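Local coordinates for oxidoreductase, zinc-binding dehydrogenase family (Myxococcus xanthus, PDB 5K1S), which probably acts as a zinc-containing medium-chain reductase in the alternative de novo biosynthesis of isovaleryl coenzyme A, at residues V47-H52 against G83-V88. Numbering follows the deposited sequence.
Sequences VLLRVH and GEVIEV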
# COMPACT_ATOMS: atom_id res chain seq x y z
N VAL A 47 6.90 27.38 22.94
CA VAL A 47 7.60 28.52 22.36
C VAL A 47 6.57 29.52 21.87
O VAL A 47 5.53 29.13 21.31
CB VAL A 47 8.53 28.06 21.21
CG1 VAL A 47 8.77 29.18 20.20
CG2 VAL A 47 9.85 27.56 21.77
N LEU A 48 6.84 30.81 22.08
CA LEU A 48 5.98 31.88 21.57
C LEU A 48 6.55 32.38 20.25
O LEU A 48 7.71 32.80 20.19
CB LEU A 48 5.88 33.02 22.58
CG LEU A 48 5.03 34.22 22.15
CD1 LEU A 48 3.59 33.82 21.86
CD2 LEU A 48 5.08 35.32 23.20
N LEU A 49 5.73 32.33 19.21
CA LEU A 49 6.16 32.71 17.87
C LEU A 49 5.55 34.05 17.47
O LEU A 49 4.42 34.38 17.83
CB LEU A 49 5.75 31.65 16.84
CG LEU A 49 6.58 30.37 16.79
CD1 LEU A 49 5.93 29.38 15.84
CD2 LEU A 49 8.01 30.66 16.36
N ARG A 50 6.33 34.82 16.71
CA ARG A 50 5.86 36.06 16.09
C ARG A 50 5.60 35.73 14.63
O ARG A 50 6.52 35.68 13.82
CB ARG A 50 6.89 37.17 16.26
CG ARG A 50 6.34 38.57 16.11
CD ARG A 50 6.25 39.01 14.66
NE ARG A 50 6.50 40.44 14.51
CZ ARG A 50 7.71 40.98 14.35
NH1 ARG A 50 8.79 40.21 14.31
NH2 ARG A 50 7.84 42.29 14.24
N VAL A 51 4.33 35.51 14.29
CA VAL A 51 3.97 35.00 12.98
C VAL A 51 4.20 36.08 11.94
O VAL A 51 3.61 37.17 12.01
CB VAL A 51 2.52 34.51 12.96
CG1 VAL A 51 2.19 33.86 11.62
CG2 VAL A 51 2.26 33.54 14.11
N HIS A 52 5.06 35.79 10.96
CA HIS A 52 5.27 36.68 9.83
C HIS A 52 4.43 36.30 8.62
O HIS A 52 4.20 37.14 7.75
CB HIS A 52 6.75 36.69 9.42
CG HIS A 52 7.64 37.41 10.38
ND1 HIS A 52 7.90 38.76 10.28
CD2 HIS A 52 8.32 36.97 11.46
CE1 HIS A 52 8.71 39.12 11.26
NE2 HIS A 52 8.98 38.05 11.99
N GLY A 83 7.33 31.91 11.54
CA GLY A 83 7.52 33.06 12.39
C GLY A 83 8.85 33.05 13.11
O GLY A 83 9.77 32.31 12.74
N GLU A 84 8.94 33.87 14.15
CA GLU A 84 10.18 34.13 14.86
C GLU A 84 9.97 33.88 16.34
O GLU A 84 9.00 34.36 16.93
CB GLU A 84 10.64 35.57 14.62
CG GLU A 84 11.91 35.97 15.35
CD GLU A 84 12.26 37.43 15.14
OE1 GLU A 84 11.49 38.13 14.45
OE2 GLU A 84 13.30 37.87 15.68
N VAL A 85 10.89 33.13 16.95
CA VAL A 85 10.83 32.84 18.38
C VAL A 85 11.15 34.13 19.13
O VAL A 85 12.28 34.61 19.09
CB VAL A 85 11.79 31.71 18.76
CG1 VAL A 85 11.76 31.46 20.27
CG2 VAL A 85 11.44 30.44 18.00
N ILE A 86 10.16 34.68 19.83
CA ILE A 86 10.37 35.86 20.67
C ILE A 86 10.42 35.52 22.15
O ILE A 86 10.85 36.36 22.95
CB ILE A 86 9.29 36.93 20.43
CG1 ILE A 86 7.91 36.41 20.83
CG2 ILE A 86 9.30 37.36 18.97
CD1 ILE A 86 6.86 37.50 20.94
N GLU A 87 9.99 34.32 22.54
CA GLU A 87 10.03 33.91 23.94
C GLU A 87 10.01 32.40 23.99
O GLU A 87 9.35 31.75 23.17
CB GLU A 87 8.85 34.50 24.72
CG GLU A 87 8.82 34.11 26.19
CD GLU A 87 7.57 34.59 26.89
OE1 GLU A 87 6.73 35.23 26.22
OE2 GLU A 87 7.44 34.35 28.11
N VAL A 88 10.72 31.84 24.97
CA VAL A 88 10.77 30.40 25.18
C VAL A 88 10.38 30.11 26.62
O VAL A 88 10.71 30.89 27.52
CB VAL A 88 12.17 29.82 24.87
CG1 VAL A 88 12.58 30.16 23.44
CG2 VAL A 88 13.20 30.33 25.87
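I86 turns CG1 into the position between its backbone N and carbonyl carbon (chi1 64°), and the extended chi2 (166°) then carries CD1 to L48. L48 holds CG anti to its own backbone N (chi1 178°), and its CD2 meets I86 CD1 at 3.6 Å. On its other branch, I86 CG2 rests on R50 CB at 3.6 Å, so I86 bridges two side chains of the partner strand. An alanine here would probably open a gap beside L48 CD2 and R50 CB, which would lose the I86 methyls packed against them. On the face that carries L48, R50, E84 and E87, E84 lies beside R50, both pointing the same way. E84 OE1 forms a long salt bridge of 3.4 Å with R50 NH1, at the edge of the guanidinium. H52 brings its ring near the same carboxylate oxygen, with ring and carboxylate nearly coplanar. R50 CD lies over one face of the H52 ring, toward its rim, and the ring of W158 also stacks on H52. E87 directs its carboxylate past L48 to a salt bridge with R41. On the other face V47, L49, V85 and V88 make apolar contacts: V85 CG2 touches V47 CG1 at 3.7 Å and L49 CD2 at 3.8 Å. M142 and L149 also pack against L49 there. Four backbone bonds join the strands. L48 N to E87 O is 2.9 Å, and I86 N to L48 O is 3.1 Å. R50 and E84 exchange the other two, N to O in both directions. The register slips by one residue between L48 and L49, a beta bulge that leaves I86 as the extra residue. Strand 141-145 pairs with the other edge of strand 46-56. The contact is thus a bulged antiparallel strand pair in the GroES-like domain of a medium-chain dehydrogenase/reductase.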